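Phospho-2-dehydro-3-deoxyheptonate aldolase (PDB 3TQK) probably catalyses the condensation of phosphoenolpyruvate with D-erythrose 4-phosphate to give DAHP, the first step of chorismate biosynthesis. Local coordinates at residues F92-T97 against V320-V325; I99-F104 against P108-S113. All coordinates share one frame; numbering follows the deposited sequence.

Overall arrangement
Both contacts lie at one end of a closed eight-stranded parallel barrel and involve the long loop between strand 84-89 and helix 116-132, with contact 2 nested along the chain inside the loop that contact 1 closes. Contact 1 brings 92-97 against 320-325 beside the manganese ion; contact 2 folds 99-104 onto 108-113 farther out, its centre about 12 Å from that of contact 1. Two probable hydrogen bonds join them, Lys-94 N to Lys-102 O and Arg-96 NE to Trp-101 O, both 2.8 Å. Val-320 CG1 also packs on Trp-101 CZ3 at 3.8 Å. The Trp-101 side chain comes within about 10 Å of manganese at its nearest atom. Both contacts also reach the second subunit.

Contact 1. Residues F92-T97 against V320-V325; sequences FEKPRT and VTDKCV. With MN (manganese (II) ion), chain B.
Asp-322 OD2, whose carboxylate faces Lys-94, binds manganese at 2.3 Å and also accepts a hydrogen bond from a water, 2.9 Å from that oxygen. The site sits at one end of a TIM barrel; Cys-58, His-266 and Glu-299 supply the other protein ligands. Lys-94 to Thr-97 form the Lys-Pro-Arg-Thr motif of class-I DAHP synthases, which in related enzymes lines the erythrose 4-phosphate pocket. The same water accepts from Lys-94 NZ, so the lysine reaches the metal ligand through a bridge. Direct contact with the carboxylate is made one atom earlier: Lys-94 CE lies 3.4 Å from Asp-322 OD1, while NZ stays 4.0 Å from OD1, too far for a salt bridge. A weak, long ion pair links OD1 to Lys-271 as well.

What turns the ammonium aside is a bend at each of two torsions, chi2 59° and chi4 72°, which carry NZ back to the main chain of its own segment, at the next residue. There it donates to Pro-95 O over 2.6 Å, in the carbonyl plane with a C=O...N angle of 156°. The methylenes before it run alongside Thr-321 in the opposite direction, CG resting 3.6 Å from the threonine CG2. Thr-321 turns this methyl to the lysine, while OG1 is hydrogen-bonded with Ser-59 OG.

Arg-96 comes in across Thr-321 at about a right angle. One face of its guanidinium has Lys-94 CG above it, toward the rim, so an aliphatic carbon of the lysine, not its ammonium, lies over the guanidinium; NE is taken by Trp-101 O. A second water links this arginine to the other loop, accepting from Arg-96 NH2 and donating to Val-320 O, while NH2 itself meets Thr-321 CG2 obliquely at 3.7 Å.

Contact 2. Residues I99-F104 against P108-S113; sequences IGWKGF and PDLDNS
The loop that leaves strand 84-89 of the TIM barrel and leads to helix 116-132 doubles back on itself here, and two aromatic side chains of 99-104 receive the returning chain. Pro-108 CB sits over one face of the Phe-104 ring in a CH-pi contact, 3.9 Å from the centroid and 20° off the ring normal, toward the rim near CE2. The same proline crowds the backbone at the turn: its CD is 3.1 Å from Phe-104 O. Its N is about as close to that oxygen, yet a proline's tertiary amide nitrogen has no hydrogen to give, so no bond forms.

Farther along, a single methyl, Leu-110 CD2, meets the indole of Trp-101 obliquely on the side of NE1 and the six-membered ring, 3.3 Å from CZ2 and 3.5 Å from NE1. The indole is carried there by chi1 of -174°, with CG opposite the backbone N, and NE1 is spoken for by a hydrogen bond to Asp-107 O. Gly-103 CA lies over one face of the indole, near its rim. Leu-110 takes left-handed backbone angles where the returning chain turns.

Beyond it, Asp-111 OD1 accepts from Ser-113 N at 3.2 Å, an Asx turn, with the donor lying above the carboxylate plane. Asp-109 makes a salt bridge to Lys-118 of the following helix, while Lys-102 NZ hydrogen-bonds His-204 ND1 of the second subunit. Since no hydrogen bond crosses between the two segments, they hold each other by carbon-on-ring contact, and the polar tie to Trp-101 comes from Asp-107 in the connecting turn.

Contact 1. Residues F92-T97 against V320-V325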
loop_
_atom_site.group_PDB
_atom_site.type_symbol
_atom_site.label_atom_id
_atom_site.label_comp_id
_atom_site.label_asym_id
_atom_site.label_seq_id
_atom_site.Cartn_x
_atom_site.Cartn_y
_atom_site.Cartn_z
ATOM N N PHE A 92 7.939 12.771 7.905
ATOM C CA PHE A 92 6.773 13.653 8.009
ATOM C C PHE A 92 5.458 12.902 8.229
ATOM O O PHE A 92 4.380 13.470 8.053
ATOM C CB PHE A 92 6.676 14.532 6.764
ATOM C CG PHE A 92 7.825 15.484 6.603
ATOM C CD1 PHE A 92 8.071 16.455 7.557
ATOM C CD2 PHE A 92 8.668 15.400 5.501
ATOM C CE1 PHE A 92 9.126 17.342 7.418
ATOM C CE2 PHE A 92 9.719 16.289 5.356
ATOM C CZ PHE A 92 9.949 17.257 6.317
ATOM N N GLU A 93 5.549 11.642 8.642
ATOM C CA GLU A 93 4.365 10.807 8.806
ATOM C C GLU A 93 4.613 9.729 9.870
ATOM O O GLU A 93 5.696 9.152 9.951
ATOM C CB GLU A 93 3.982 10.188 7.452
ATOM C CG GLU A 93 2.539 9.669 7.328
ATOM C CD GLU A 93 2.421 8.135 7.373
ATOM O OE1 GLU A 93 3.329 7.455 7.918
ATOM O OE2 GLU A 93 1.410 7.604 6.858
ATOM N N LYS A 94 3.599 9.479 10.688
ATOM C CA LYS A 94 3.648 8.434 11.699
ATOM C C LYS A 94 2.584 7.373 11.390
ATOM O O LYS A 94 1.394 7.691 11.302
ATOM C CB LYS A 94 3.400 9.039 13.082
ATOM C CG LYS A 94 3.326 8.026 14.235
ATOM C CD LYS A 94 4.602 7.206 14.380
ATOM C CE LYS A 94 4.483 6.233 15.544
ATOM N NZ LYS A 94 3.570 5.128 15.216
ATOM N N PRO A 95 3.009 6.114 11.195
ATOM C CA PRO A 95 2.039 5.014 11.076
ATOM C C PRO A 95 1.159 4.847 12.316
ATOM O O PRO A 95 1.658 4.938 13.452
ATOM C CB PRO A 95 2.919 3.766 10.896
ATOM C CG PRO A 95 4.380 4.251 10.944
ATOM C CD PRO A 95 4.368 5.720 10.770
ATOM N N ARG A 96 -0.131 4.591 12.086
ATOM C CA ARG A 96 -1.114 4.347 13.152
ATOM C C ARG A 96 -1.926 3.083 12.858
ATOM O O ARG A 96 -2.371 2.885 11.725
ATOM C CB ARG A 96 -2.083 5.526 13.275
ATOM C CG ARG A 96 -1.430 6.886 13.519
ATOM C CD ARG A 96 -0.815 7.002 14.925
ATOM N NE ARG A 96 -0.141 8.292 15.115
ATOM C CZ ARG A 96 0.508 8.665 16.218
ATOM N NH1 ARG A 96 0.594 7.852 17.267
ATOM N NH2 ARG A 96 1.079 9.865 16.273
ATOM N N THR A 97 -2.125 2.248 13.877
ATOM C CA THR A 97 -2.896 1.009 13.750
ATOM C C THR A 97 -4.295 1.263 13.169
ATOM O O THR A 97 -4.742 0.530 12.286
ATOM C CB THR A 97 -3.032 0.306 15.119
ATOM O OG1 THR A 97 -1.730 0.083 15.666
ATOM C CG2 THR A 97 -3.760 -1.036 14.996
ATOM N N VAL A 320 7.249 13.455 19.914
ATOM C CA VAL A 320 5.812 13.424 20.105
ATOM C C VAL A 320 5.226 12.093 19.601
ATOM O O VAL A 320 4.035 11.833 19.774
ATOM C CB VAL A 320 5.183 14.633 19.374
ATOM C CG1 VAL A 320 4.307 14.185 18.203
ATOM C CG2 VAL A 320 4.470 15.544 20.359
ATOM N N THR A 321 6.074 11.268 18.980
ATOM C CA THR A 321 5.703 9.926 18.521
ATOM C C THR A 321 6.583 8.880 19.242
ATOM O O THR A 321 6.519 8.773 20.469
ATOM C CB THR A 321 5.774 9.807 16.959
ATOM O OG1 THR A 321 7.058 10.235 16.482
ATOM C CG2 THR A 321 4.696 10.651 16.308
ATOM N N ASP A 322 7.408 8.126 18.509
ATOM C CA ASP A 322 8.182 7.037 19.127
ATOM C C ASP A 322 9.309 7.584 20.014
ATOM O O ASP A 322 9.774 8.715 19.843
ATOM C CB ASP A 322 8.767 6.071 18.078
ATOM C CG ASP A 322 7.686 5.272 17.305
ATOM O OD1 ASP A 322 6.604 4.970 17.868
ATOM O OD2 ASP A 322 7.951 4.921 16.135
ATOM N N LYS A 323 9.732 6.764 20.967
ATOM C CA LYS A 323 10.804 7.132 21.882
ATOM C C LYS A 323 12.140 7.192 21.143
ATOM O O LYS A 323 12.483 6.285 20.384
ATOM C CB LYS A 323 10.862 6.143 23.057
ATOM C CG LYS A 323 9.650 6.249 23.998
ATOM C CD LYS A 323 9.549 5.096 25.016
ATOM C CE LYS A 323 8.370 5.315 25.974
ATOM N NZ LYS A 323 7.939 4.080 26.683
ATOM N N CYS A 324 12.869 8.285 21.350
ATOM C CA CYS A 324 14.174 8.495 20.737
ATOM C C CYS A 324 15.251 8.576 21.814
ATOM O O CYS A 324 14.978 8.990 22.949
ATOM C CB CYS A 324 14.171 9.805 19.949
ATOM S SG CYS A 324 12.979 9.881 18.578
ATOM N N VAL A 325 16.476 8.191 21.456
ATOM C CA VAL A 325 17.637 8.453 22.314
ATOM C C VAL A 325 18.017 9.937 22.229
ATOM O O VAL A 325 17.710 10.605 21.245
ATOM C CB VAL A 325 18.853 7.557 21.959
ATOM C CG1 VAL A 325 18.476 6.091 22.069
ATOM C CG2 VAL A 325 19.394 7.867 20.558
HETATM MN MN MN B . 9.386 5.772 14.510
HETATM O O HOH W 1 5.999 3.819 14.362
HETATM O O HOH W 2 1.462 11.741 18.425
#

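Contact 2. Residues I99-F104 against P108-S113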
loop_
_atom_site.group_PDB
_atom_site.type_symbol
_atom_site.label_atom_id
_atom_site.label_comp_id
_atom_site.label_asym_id
_atom_site.label_seq_id
_atom_site.Cartn_x
_atom_site.Cartn_y
_atom_site.Cartn_z
ATOM N N ILE A 99 -6.308 5.032 14.003
ATOM C CA ILE A 99 -6.348 6.495 13.921
ATOM C C ILE A 99 -5.276 7.176 14.784
ATOM O O ILE A 99 -4.539 6.511 15.517
ATOM C CB ILE A 99 -7.761 7.038 14.272
ATOM C CG1 ILE A 99 -8.179 6.624 15.692
ATOM C CG2 ILE A 99 -8.766 6.557 13.225
ATOM C CD1 ILE A 99 -9.237 7.521 16.303
ATOM N N GLY A 100 -5.197 8.502 14.668
ATOM C CA GLY A 100 -4.201 9.312 15.387
ATOM C C GLY A 100 -3.583 10.381 14.497
ATOM O O GLY A 100 -3.778 10.363 13.281
ATOM N N TRP A 101 -2.857 11.322 15.110
ATOM C CA TRP A 101 -2.066 12.315 14.364
ATOM C C TRP A 101 -1.255 11.598 13.315
ATOM O O TRP A 101 -0.484 10.712 13.652
ATOM C CB TRP A 101 -1.107 13.064 15.289
ATOM C CG TRP A 101 -0.355 14.199 14.640
ATOM C CD1 TRP A 101 -0.886 15.337 14.118
ATOM C CD2 TRP A 101 1.068 14.316 14.488
ATOM N NE1 TRP A 101 0.115 16.154 13.630
ATOM C CE2 TRP A 101 1.322 15.553 13.854
ATOM C CE3 TRP A 101 2.150 13.495 14.820
ATOM C CZ2 TRP A 101 2.616 15.987 13.544
ATOM C CZ3 TRP A 101 3.436 13.934 14.522
ATOM C CH2 TRP A 101 3.656 15.166 13.888
ATOM N N LYS A 102 -1.444 11.982 12.054
ATOM C CA LYS A 102 -0.766 11.340 10.928
ATOM C C LYS A 102 0.657 11.867 10.754
ATOM O O LYS A 102 1.483 11.203 10.128
ATOM C CB LYS A 102 -1.524 11.577 9.608
ATOM C CG LYS A 102 -2.347 10.404 9.071
ATOM C CD LYS A 102 -3.850 10.511 9.404
ATOM C CE LYS A 102 -4.703 10.088 8.200
ATOM N NZ LYS A 102 -6.138 10.410 8.317
ATOM N N GLY A 103 0.932 13.073 11.244
ATOM C CA GLY A 103 2.228 13.673 11.013
ATOM C C GLY A 103 2.168 15.114 10.564
ATOM O O GLY A 103 1.098 15.698 10.466
ATOM N N PHE A 104 3.343 15.665 10.278
ATOM C CA PHE A 104 3.516 17.098 10.076
ATOM C C PHE A 104 2.917 17.584 8.753
ATOM O O PHE A 104 2.376 18.678 8.682
ATOM C CB PHE A 104 5.006 17.466 10.154
ATOM C CG PHE A 104 5.277 18.947 10.082
ATOM C CD1 PHE A 104 5.778 19.519 8.920
ATOM C CD2 PHE A 104 5.023 19.765 11.168
ATOM C CE1 PHE A 104 6.035 20.881 8.844
ATOM C CE2 PHE A 104 5.264 21.138 11.099
ATOM C CZ PHE A 104 5.773 21.695 9.927
ATOM N N PRO A 108 0.253 20.045 10.358
ATOM C CA PRO A 108 1.446 20.700 10.915
ATOM C C PRO A 108 1.201 21.445 12.217
ATOM O O PRO A 108 2.077 21.474 13.076
ATOM C CB PRO A 108 1.846 21.693 9.816
ATOM C CG PRO A 108 0.618 21.916 9.041
ATOM C CD PRO A 108 -0.076 20.605 9.034
ATOM N N ASP A 109 0.022 22.045 12.356
ATOM C CA ASP A 109 -0.311 22.822 13.550
ATOM C C ASP A 109 -0.802 21.967 14.721
ATOM O O ASP A 109 -1.147 22.496 15.772
ATOM C CB ASP A 109 -1.331 23.906 13.187
ATOM C CG ASP A 109 -0.715 25.026 12.359
ATOM O OD1 ASP A 109 0.513 25.219 12.435
ATOM O OD2 ASP A 109 -1.443 25.715 11.627
ATOM N N LEU A 110 -0.827 20.648 14.530
ATOM C CA LEU A 110 -1.072 19.672 15.603
ATOM C C LEU A 110 -2.417 19.860 16.298
ATOM O O LEU A 110 -2.538 19.600 17.499
ATOM C CB LEU A 110 0.051 19.731 16.649
ATOM C CG LEU A 110 1.503 19.811 16.167
ATOM C CD1 LEU A 110 2.420 19.763 17.394
ATOM C CD2 LEU A 110 1.849 18.716 15.169
ATOM N N ASP A 111 -3.424 20.303 15.547
ATOM C CA ASP A 111 -4.711 20.707 16.140
ATOM C C ASP A 111 -5.940 20.281 15.316
ATOM O O ASP A 111 -7.027 20.851 15.470
ATOM C CB ASP A 111 -4.706 22.227 16.383
ATOM C CG ASP A 111 -4.557 23.040 15.100
ATOM O OD1 ASP A 111 -4.409 22.460 13.998
ATOM O OD2 ASP A 111 -4.604 24.285 15.193
ATOM N N ASN A 112 -5.766 19.273 14.461
ATOM C CA ASN A 112 -6.830 18.784 13.571
ATOM C C ASN A 112 -7.408 19.889 12.664
ATOM O O ASN A 112 -8.594 19.875 12.324
ATOM C CB ASN A 112 -7.954 18.077 14.373
ATOM C CG ASN A 112 -7.448 16.879 15.186
ATOM O OD1 ASN A 112 -6.629 16.093 14.715
ATOM N ND2 ASN A 112 -7.935 16.743 16.407
ATOM N N SER A 113 -6.562 20.843 12.278
ATOM C CA SER A 113 -6.920 21.835 11.266
ATOM C C SER A 113 -6.593 21.308 9.857
ATOM O O SER A 113 -7.158 21.778 8.860
ATOM C CB SER A 113 -6.194 23.154 11.542
ATOM O OG SER A 113 -4.791 22.958 11.658
#